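Local coordinates for protein carboxynorspermidine decarboxylase (Campylobacter jejuni subsp. jejuni 81116, PDB 3N29) that probably catalyses the pyridoxal-5'-phosphate-dependent decarboxylation of carboxynorspermidine to norspermidine, using a beta/alpha-barrel domain joined to a C-terminal sheet domain, at residues A[77-82]-A[272-277]; A[218-221]-A[226-229]; A[358-363]-A[368-373]. All blocks are in the same frame, centred on the assembly; numbering follows the deposited sequence.

Interaction 1 of 3, residues A[77-82]-A[272-277]; sequences KGFAFS and EAVGWQ. With PLP (pyridoxal-5'-phosphate), chain C; NSD (N-(3-aminopropyl)propane-1,3-diamine), chain D.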
loop_
_atom_site.group_PDB
_atom_site.type_symbol
_atom_site.label_atom_id
_atom_site.label_comp_id
_atom_site.label_asym_id
_atom_site.label_seq_id
_atom_site.Cartn_x
_atom_site.Cartn_y
_atom_site.Cartn_z
ATOM N N LYS A 77 9.208 -9.768 -7.235
ATOM C CA LYS A 77 8.925 -8.482 -6.600
ATOM C C LYS A 77 7.948 -7.659 -7.401
ATOM O O LYS A 77 7.018 -7.151 -6.910
ATOM C CB LYS A 77 10.214 -7.637 -6.401
ATOM C CG LYS A 77 9.890 -6.402 -5.393
ATOM C CD LYS A 77 11.104 -5.501 -5.083
ATOM C CE LYS A 77 12.090 -5.833 -6.156
ATOM N NZ LYS A 77 13.443 -4.944 -6.183
ATOM N N GLY A 78 8.190 -7.518 -8.681
ATOM C CA GLY A 78 7.345 -6.653 -9.484
ATOM C C GLY A 78 6.209 -7.347 -10.245
ATOM O O GLY A 78 5.219 -6.704 -10.595
ATOM N N PHE A 79 6.372 -8.610 -10.562
ATOM C CA PHE A 79 5.423 -9.305 -11.415
ATOM C C PHE A 79 5.303 -10.737 -10.931
ATOM O O PHE A 79 6.292 -11.463 -10.969
ATOM C CB PHE A 79 5.891 -9.283 -12.874
ATOM C CG PHE A 79 4.973 -9.944 -13.849
ATOM C CD1 PHE A 79 3.926 -9.256 -14.418
ATOM C CD2 PHE A 79 5.141 -11.278 -14.209
ATOM C CE1 PHE A 79 3.106 -9.872 -15.362
ATOM C CE2 PHE A 79 4.266 -11.911 -15.131
ATOM C CZ PHE A 79 3.262 -11.192 -15.700
ATOM N N ALA A 80 4.110 -11.094 -10.423
ATOM C CA ALA A 80 3.925 -12.407 -9.855
ATOM C C ALA A 80 2.577 -12.952 -10.282
ATOM O O ALA A 80 1.905 -13.608 -9.496
ATOM C CB ALA A 80 4.048 -12.321 -8.335
ATOM N N PHE A 81 2.133 -12.641 -11.495
ATOM C CA PHE A 81 0.712 -12.918 -11.887
ATOM C C PHE A 81 0.502 -14.433 -11.961
ATOM O O PHE A 81 1.028 -15.082 -12.842
ATOM C CB PHE A 81 0.444 -12.273 -13.225
ATOM C CG PHE A 81 -1.018 -12.110 -13.572
ATOM C CD1 PHE A 81 -1.684 -10.944 -13.294
ATOM C CD2 PHE A 81 -1.709 -13.122 -14.221
ATOM C CE1 PHE A 81 -3.039 -10.788 -13.651
ATOM C CE2 PHE A 81 -3.019 -12.960 -14.567
ATOM C CZ PHE A 81 -3.678 -11.778 -14.263
ATOM N N SER A 82 -0.277 -14.984 -11.028
ATOM C CA SER A 82 -0.255 -16.422 -10.780
ATOM C C SER A 82 -0.694 -17.134 -12.059
ATOM O O SER A 82 -0.100 -18.139 -12.472
ATOM C CB SER A 82 -1.175 -16.727 -9.607
ATOM O OG SER A 82 -2.485 -16.353 -9.945
ATOM N N GLU A 272 10.114 -5.900 -13.896
ATOM C CA GLU A 272 9.311 -4.967 -14.677
ATOM C C GLU A 272 9.321 -5.261 -16.169
ATOM O O GLU A 272 8.279 -5.236 -16.788
ATOM C CB GLU A 272 9.750 -3.550 -14.408
ATOM C CG GLU A 272 9.048 -2.524 -15.224
ATOM C CD GLU A 272 9.332 -1.116 -14.749
ATOM O OE1 GLU A 272 9.990 -0.887 -13.716
ATOM O OE2 GLU A 272 8.964 -0.239 -15.477
ATOM N N ALA A 273 10.454 -5.699 -16.674
ATOM C CA ALA A 273 10.592 -6.027 -18.072
ATOM C C ALA A 273 9.660 -7.146 -18.528
ATOM O O ALA A 273 9.217 -7.152 -19.634
ATOM C CB ALA A 273 11.998 -6.382 -18.369
ATOM N N VAL A 274 9.439 -8.117 -17.681
ATOM C CA VAL A 274 8.496 -9.167 -17.981
ATOM C C VAL A 274 7.068 -8.651 -18.120
ATOM O O VAL A 274 6.397 -9.005 -19.019
ATOM C CB VAL A 274 8.564 -10.282 -16.944
ATOM C CG1 VAL A 274 7.578 -11.314 -17.216
ATOM C CG2 VAL A 274 9.936 -10.887 -16.908
ATOM N N GLY A 275 6.662 -7.775 -17.212
ATOM C CA GLY A 275 5.320 -7.249 -17.158
ATOM C C GLY A 275 5.035 -5.980 -17.924
ATOM O O GLY A 275 3.934 -5.554 -17.980
ATOM N N TRP A 276 6.048 -5.416 -18.540
ATOM C CA TRP A 276 5.980 -4.124 -19.154
ATOM C C TRP A 276 4.975 -4.100 -20.290
ATOM O O TRP A 276 5.118 -4.792 -21.257
ATOM C CB TRP A 276 7.382 -3.705 -19.671
ATOM C CG TRP A 276 7.409 -2.426 -20.397
ATOM C CD1 TRP A 276 7.445 -2.253 -21.728
ATOM C CD2 TRP A 276 7.366 -1.128 -19.837
ATOM N NE1 TRP A 276 7.418 -0.948 -22.041
ATOM C CE2 TRP A 276 7.379 -0.228 -20.888
ATOM C CE3 TRP A 276 7.299 -0.638 -18.539
ATOM C CZ2 TRP A 276 7.333 1.129 -20.685
ATOM C CZ3 TRP A 276 7.266 0.696 -18.345
ATOM C CH2 TRP A 276 7.287 1.568 -19.409
ATOM N N GLN A 277 3.989 -3.237 -20.140
ATOM C CA GLN A 277 2.945 -3.054 -21.111
ATOM C C GLN A 277 2.240 -4.373 -21.484
ATOM O O GLN A 277 1.923 -4.592 -22.604
ATOM C CB GLN A 277 3.447 -2.294 -22.333
ATOM C CG GLN A 277 3.959 -0.957 -21.977
ATOM C CD GLN A 277 4.346 -0.079 -23.117
ATOM O OE1 GLN A 277 4.538 -0.513 -24.217
ATOM N NE2 GLN A 277 4.493 1.181 -22.827
HETATM N N1 PLP C . 16.703 -8.328 -8.317
HETATM C C2 PLP C . 16.678 -7.688 -7.110
HETATM C C2A PLP C . 17.649 -8.086 -6.027
HETATM C C3 PLP C . 15.686 -6.681 -6.898
HETATM O O3 PLP C . 15.629 -6.022 -5.669
HETATM C C4 PLP C . 14.769 -6.349 -7.914
HETATM C C4A PLP C . 13.695 -5.303 -7.650
HETATM C C5 PLP C . 14.857 -6.988 -9.162
HETATM C C6 PLP C . 15.845 -7.982 -9.324
HETATM C C5A PLP C . 13.910 -6.665 -10.294
HETATM O O4P PLP C . 13.904 -5.291 -10.593
HETATM P P PLP C . 13.075 -4.697 -11.794
HETATM O O1P PLP C . 11.642 -5.157 -11.597
HETATM O O2P PLP C . 13.648 -5.295 -13.102
HETATM O O3P PLP C . 13.280 -3.251 -11.820
HETATM C C1 NSD D . 11.239 -1.418 -10.278
HETATM N N1 NSD D . 11.463 -1.128 -11.665
HETATM C C2 NSD D . 12.045 -0.560 -9.363
HETATM N N2 NSD D . 11.314 -1.064 -7.145
HETATM C C3 NSD D . 12.234 -1.155 -8.014
HETATM N N3 NSD D . 7.015 -0.309 -6.755
HETATM C C4 NSD D . 10.197 -0.482 -7.285
HETATM C C5 NSD D . 9.282 -0.547 -6.095
HETATM C C6 NSD D . 8.128 0.413 -6.230
#
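Phe79 lies against the short helix 272-275, one face of its ring over the backbone of Gly275. Its CD1 comes 3.7 Å from Gly275 CA, while Gly275 N sits above the plane near the rim. Phe81 N lies above the opposite face, also toward the rim, so backbone flanks the phenyl on both faces. CG of Phe79 stands anti to the backbone N (chi1 -179°), which carries the ring across to the helix. Val274 meets it at about a right angle, CG1 lying 3.9 Å from Phe79 CD2.

The start of each segment belongs to the active site. Lys77 is joined covalently to the cofactor, with NZ 1.5 Å from C4A of PLP, and its chain bends at chi3 (17°) on the way there. At the beginning of the helix, Glu272 N gives a hydrogen bond of 2.9 Å to O1P of the phosphate. The Glu272 side chain runs out extended, and its OE1 accepts a short 2.5 Å bond from N1 of norspermidine; Asp308 also binds this ligand.

Around this buried junction at the mouth of the barrel, Leu54 of helix 51-68 and Leu74 of strand 71-75 touch both Phe79 and Val274, and helix 100-109 packs on Ala80.

Interaction 2 of 3, residues A[218-221]-A[226-229]; sequences VFEE and WIGQ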
loop_
_atom_site.group_PDB
_atom_site.type_symbol
_atom_site.label_atom_id
_atom_site.label_comp_id
_atom_site.label_asym_id
_atom_site.label_seq_id
_atom_site.Cartn_x
_atom_site.Cartn_y
_atom_site.Cartn_z
ATOM N N VAL A 218 32.370 -0.357 -13.127
ATOM C CA VAL A 218 32.656 -0.107 -11.715
ATOM C C VAL A 218 32.762 -1.421 -10.918
ATOM O O VAL A 218 33.645 -1.614 -10.093
ATOM C CB VAL A 218 31.614 0.844 -11.090
ATOM C CG1 VAL A 218 31.935 1.060 -9.575
ATOM C CG2 VAL A 218 31.583 2.145 -11.843
ATOM N N PHE A 219 31.883 -2.351 -11.205
ATOM C CA PHE A 219 31.948 -3.673 -10.575
ATOM C C PHE A 219 33.268 -4.414 -10.847
ATOM O O PHE A 219 33.859 -5.012 -9.919
ATOM C CB PHE A 219 30.770 -4.477 -11.069
ATOM C CG PHE A 219 30.721 -5.899 -10.555
ATOM C CD1 PHE A 219 30.532 -6.166 -9.213
ATOM C CD2 PHE A 219 30.821 -6.970 -11.441
ATOM C CE1 PHE A 219 30.456 -7.511 -8.739
ATOM C CE2 PHE A 219 30.738 -8.308 -10.993
ATOM C CZ PHE A 219 30.570 -8.582 -9.635
ATOM N N GLU A 220 33.732 -4.411 -12.105
ATOM C CA GLU A 220 35.016 -5.059 -12.394
ATOM C C GLU A 220 36.198 -4.329 -11.777
ATOM O O GLU A 220 37.167 -4.945 -11.325
ATOM C CB GLU A 220 35.226 -5.223 -13.912
ATOM C CG GLU A 220 34.145 -6.058 -14.533
ATOM C CD GLU A 220 34.413 -6.316 -16.018
ATOM O OE1 GLU A 220 35.512 -6.781 -16.324
ATOM O OE2 GLU A 220 33.525 -6.049 -16.843
ATOM N N GLU A 221 36.109 -3.011 -11.733
ATOM C CA GLU A 221 37.192 -2.242 -11.167
ATOM C C GLU A 221 37.310 -2.581 -9.661
ATOM O O GLU A 221 38.407 -2.875 -9.196
ATOM C CB GLU A 221 36.964 -0.765 -11.419
ATOM C CG GLU A 221 38.166 0.096 -11.235
ATOM C CD GLU A 221 37.803 1.378 -10.520
ATOM O OE1 GLU A 221 37.973 2.462 -11.109
ATOM O OE2 GLU A 221 37.308 1.296 -9.371
ATOM N N TRP A 226 38.114 -10.914 -7.429
ATOM C CA TRP A 226 37.393 -12.069 -6.929
ATOM C C TRP A 226 36.403 -12.710 -7.913
ATOM O O TRP A 226 35.748 -13.661 -7.564
ATOM C CB TRP A 226 36.623 -11.669 -5.646
ATOM C CG TRP A 226 37.536 -11.122 -4.620
ATOM C CD1 TRP A 226 38.508 -11.800 -3.932
ATOM C CD2 TRP A 226 37.568 -9.797 -4.165
ATOM N NE1 TRP A 226 39.153 -10.956 -3.076
ATOM C CE2 TRP A 226 38.609 -9.709 -3.204
ATOM C CE3 TRP A 226 36.832 -8.655 -4.477
ATOM C CZ2 TRP A 226 38.896 -8.532 -2.518
ATOM C CZ3 TRP A 226 37.126 -7.478 -3.810
ATOM C CH2 TRP A 226 38.149 -7.420 -2.835
ATOM N N ILE A 227 36.266 -12.197 -9.126
ATOM C CA ILE A 227 35.217 -12.650 -10.041
ATOM C C ILE A 227 35.652 -13.958 -10.715
ATOM O O ILE A 227 34.840 -14.875 -10.928
ATOM C CB ILE A 227 34.929 -11.546 -11.076
ATOM C CG1 ILE A 227 34.358 -10.284 -10.392
ATOM C CG2 ILE A 227 33.962 -11.980 -12.115
ATOM C CD1 ILE A 227 34.195 -9.071 -11.409
ATOM N N GLY A 228 36.967 -14.081 -10.971
ATOM C CA GLY A 228 37.504 -15.228 -11.709
ATOM C C GLY A 228 37.298 -16.547 -10.995
ATOM O O GLY A 228 37.246 -17.615 -11.625
ATOM N N GLN A 229 37.161 -16.492 -9.674
ATOM C CA GLN A 229 37.058 -17.718 -8.896
ATOM C C GLN A 229 35.630 -18.219 -8.784
ATOM O O GLN A 229 35.378 -19.297 -8.243
ATOM C CB GLN A 229 37.714 -17.543 -7.516
ATOM C CG GLN A 229 36.917 -16.572 -6.571
ATOM C CD GLN A 229 37.760 -15.998 -5.461
ATOM O OE1 GLN A 229 38.839 -15.436 -5.699
ATOM N NE2 GLN A 229 37.248 -16.091 -4.224
#
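The loop that leads from helix 209-223 to strand 232-234 of the beta/alpha barrel folds back against that helix through Ile227. Its CD1 reaches Phe219 CE2 at 3.6 Å and lies 4.0 Å from Phe219 CD2, so the methyl comes obliquely to the CD2 and CE2 atoms of the phenyl. CG1 follows it at 4.2 Å from Phe219 CE2. The reach comes from the isoleucine's longer branch: CG1 is placed anti to the carbonyl carbon (chi1 -64°), and CD1 extends straight on from it (chi2 174°) toward the helix.

The same CD1 also approaches the helix backbone, at 4.2 Å from Glu220 CA, and lies 4.3 Å from Glu220 CG. One methyl group therefore touches both the aromatic ring and the base of the next side chain, in directions roughly at right angles. The contact between the segments is wholly apolar, without a hydrogen bond. The charged end of Glu220 is engaged by helix 248-262, where OE1 forms a salt bridge with Lys261 and a hydrogen bond with Tyr262 OH.

Phe258 of that helix touches Phe219, Glu220 and Ile227, and Tyr262 adds to the packing on Ile227. From the barrel wall, Leu199 of strand 198-200 touches both Phe219 and Ile227, while Phe201 and Phe223 bring further rings to Phe219. The contact thus lies where helices 209-223 and 248-262 meet strand 198-200 of the barrel.

Interaction 3 of 3, residues A[358-363]-A[368-373]; sequences YAFDKK and DKIVFL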
loop_
_atom_site.group_PDB
_atom_site.type_symbol
_atom_site.label_atom_id
_atom_site.label_comp_id
_atom_site.label_asym_id
_atom_site.label_seq_id
_atom_site.Cartn_x
_atom_site.Cartn_y
_atom_site.Cartn_z
ATOM N N TYR A 358 -7.762 14.530 -17.412
ATOM C CA TYR A 358 -7.532 13.946 -18.718
ATOM C C TYR A 358 -8.532 14.484 -19.732
ATOM O O TYR A 358 -9.679 14.877 -19.374
ATOM C CB TYR A 358 -7.711 12.416 -18.645
ATOM C CG TYR A 358 -6.813 11.642 -17.688
ATOM C CD1 TYR A 358 -5.752 10.902 -18.160
ATOM C CD2 TYR A 358 -7.039 11.647 -16.297
ATOM C CE1 TYR A 358 -4.945 10.171 -17.302
ATOM C CE2 TYR A 358 -6.199 10.891 -15.408
ATOM C CZ TYR A 358 -5.164 10.167 -15.925
ATOM O OH TYR A 358 -4.373 9.414 -15.082
ATOM N N ALA A 359 -8.095 14.490 -20.991
ATOM C CA ALA A 359 -8.838 14.979 -22.097
ATOM C C ALA A 359 -9.293 13.762 -22.882
ATOM O O ALA A 359 -8.443 12.897 -23.206
ATOM C CB ALA A 359 -7.963 15.828 -23.001
ATOM N N PHE A 360 -10.597 13.734 -23.172
ATOM C CA PHE A 360 -11.233 12.712 -24.010
ATOM C C PHE A 360 -11.848 13.348 -25.275
ATOM O O PHE A 360 -12.136 14.560 -25.272
ATOM C CB PHE A 360 -12.340 11.997 -23.212
ATOM C CG PHE A 360 -11.848 11.221 -22.011
ATOM C CD1 PHE A 360 -11.642 9.839 -22.087
ATOM C CD2 PHE A 360 -11.625 11.848 -20.792
ATOM C CE1 PHE A 360 -11.243 9.095 -20.974
ATOM C CE2 PHE A 360 -11.181 11.113 -19.695
ATOM C CZ PHE A 360 -10.974 9.756 -19.778
ATOM N N ASP A 361 -12.056 12.525 -26.320
ATOM C CA ASP A 361 -12.738 12.917 -27.581
ATOM C C ASP A 361 -14.250 13.026 -27.499
ATOM O O ASP A 361 -14.881 13.539 -28.420
ATOM C CB ASP A 361 -12.535 11.829 -28.639
ATOM C CG ASP A 361 -11.192 11.884 -29.255
ATOM O OD1 ASP A 361 -10.361 12.714 -28.825
ATOM O OD2 ASP A 361 -10.968 11.113 -30.210
ATOM N N LYS A 362 -14.844 12.474 -26.455
ATOM C CA LYS A 362 -16.297 12.565 -26.276
ATOM C C LYS A 362 -16.636 12.598 -24.794
ATOM O O LYS A 362 -15.780 12.274 -23.969
ATOM C CB LYS A 362 -16.962 11.360 -26.947
ATOM C CG LYS A 362 -16.275 10.060 -26.632
ATOM C CD LYS A 362 -17.190 8.822 -26.903
ATOM C CE LYS A 362 -16.771 7.649 -25.979
ATOM N NZ LYS A 362 -17.759 6.496 -26.026
ATOM N N LYS A 363 -17.840 13.033 -24.445
ATOM C CA LYS A 363 -18.218 13.109 -23.055
ATOM C C LYS A 363 -18.269 11.727 -22.483
ATOM O O LYS A 363 -18.596 10.780 -23.168
ATOM C CB LYS A 363 -19.598 13.756 -22.858
ATOM C CG LYS A 363 -19.587 15.209 -23.210
ATOM C CD LYS A 363 -21.015 15.792 -23.200
ATOM C CE LYS A 363 -20.949 17.275 -23.357
ATOM N NZ LYS A 363 -20.481 17.895 -22.103
ATOM N N ASP A 368 -19.513 4.006 -18.550
ATOM C CA ASP A 368 -18.328 3.911 -19.389
ATOM C C ASP A 368 -17.123 3.246 -18.688
ATOM O O ASP A 368 -16.943 3.322 -17.470
ATOM C CB ASP A 368 -17.895 5.263 -19.916
ATOM C CG ASP A 368 -18.809 5.830 -20.969
ATOM O OD1 ASP A 368 -19.741 5.142 -21.418
ATOM O OD2 ASP A 368 -18.623 7.036 -21.274
ATOM N N LYS A 369 -16.295 2.572 -19.484
ATOM C CA LYS A 369 -15.125 1.890 -18.955
ATOM C C LYS A 369 -13.927 2.842 -19.187
ATOM O O LYS A 369 -13.737 3.366 -20.334
ATOM C CB LYS A 369 -14.885 0.596 -19.688
ATOM C CG LYS A 369 -16.043 -0.399 -19.659
ATOM C CD LYS A 369 -16.040 -1.169 -18.388
ATOM C CE LYS A 369 -16.719 -2.484 -18.511
ATOM N NZ LYS A 369 -18.161 -2.325 -18.825
ATOM N N ILE A 370 -13.132 3.032 -18.132
ATOM C CA ILE A 370 -11.842 3.775 -18.149
ATOM C C ILE A 370 -10.714 2.750 -18.024
ATOM O O ILE A 370 -10.717 1.864 -17.108
ATOM C CB ILE A 370 -11.742 4.713 -17.018
ATOM C CG1 ILE A 370 -12.959 5.670 -17.004
ATOM C CG2 ILE A 370 -10.371 5.375 -16.976
ATOM C CD1 ILE A 370 -12.855 6.746 -18.162
ATOM N N VAL A 371 -9.796 2.779 -18.979
ATOM C CA VAL A 371 -8.734 1.781 -19.076
ATOM C C VAL A 371 -7.399 2.467 -18.721
ATOM O O VAL A 371 -6.857 3.310 -19.487
ATOM C CB VAL A 371 -8.708 1.146 -20.492
ATOM C CG1 VAL A 371 -7.559 0.101 -20.647
ATOM C CG2 VAL A 371 -10.086 0.553 -20.802
ATOM N N PHE A 372 -6.891 2.172 -17.540
ATOM C CA PHE A 372 -5.585 2.653 -17.083
ATOM C C PHE A 372 -4.494 1.726 -17.668
ATOM O O PHE A 372 -4.437 0.487 -17.405
ATOM C CB PHE A 372 -5.512 2.698 -15.552
ATOM C CG PHE A 372 -6.400 3.739 -14.940
ATOM C CD1 PHE A 372 -6.043 5.060 -14.983
ATOM C CD2 PHE A 372 -7.598 3.392 -14.407
ATOM C CE1 PHE A 372 -6.934 6.049 -14.419
ATOM C CE2 PHE A 372 -8.502 4.337 -13.898
ATOM C CZ PHE A 372 -8.143 5.664 -13.897
ATOM N N LEU A 373 -3.604 2.351 -18.420
ATOM C CA LEU A 373 -2.622 1.596 -19.241
ATOM C C LEU A 373 -1.437 1.116 -18.393
ATOM O O LEU A 373 -0.932 1.874 -17.532
ATOM C CB LEU A 373 -2.117 2.482 -20.408
ATOM C CG LEU A 373 -3.212 2.862 -21.415
ATOM C CD1 LEU A 373 -2.580 3.783 -22.540
ATOM C CD2 LEU A 373 -3.851 1.623 -22.074
#
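Phe360 and Ile370 form the close part of this contact, with Ile370 CD1 3.9 Å from Phe360 CZ and 4.0 Å from Phe360 CE1. The two side chains cross at about a right angle, and the methyl meets the far end of the ring obliquely. Both lean the same way at the first torsion, CG of Phe360 and CG1 of Ile370 each anti to its carbonyl carbon; a second bend in the isoleucine (chi2 -73°) then sets the direction of CD1. Farther along, Tyr358 OH approaches the edge of the Phe372 ring, 4.3 Å from CE1, while Ile370 CG2 lies over one face of that ring. The tyrosine hydroxyl is hydrogen-bonded to Ser316 O.

Toward the turn the contact opens out. Asp368 OD2 comes no nearer than 4.2 Å to Lys363 O, and its hydrogen bond is with Lys365 N in the connecting turn. Lys362 NZ remains 4.9 Å from Asp368 OD2, too far for a salt bridge, on a solvent-facing lysine.

The two strands do not pair with each other: the alpha carbons of Phe360 and Ile370 are 10.7 Å apart, and side chains, chiefly Phe360 and Ile370, bridge the distance. Strand 354-360 is hydrogen-bonded to strands 321-325 and 340-345, whereas 369-372 pairs with 279-290, so the contact joins separately paired strands of one mixed sheet through their buried side chains.

Overall arrangement
Along the chain, interaction 2 falls between the two segments of interaction 1, and interaction 3 follows after both. Interaction 1 is near the centre of the chain, its centre 30 Å from that of interaction 2 and 25 Å from that of interaction 3. The outer two lie on opposite sides of the chain's centre, 51 Å apart. Interaction 2 belongs to the helical layer of the eight-stranded parallel barrel; interaction 3 lies within the mixed sheet. Interaction 1 ties the loop after the first barrel strand to the helix after the eighth, just before strand 279-290 enters the mixed sheet, placing the cofactor site close to the junction of the two domains.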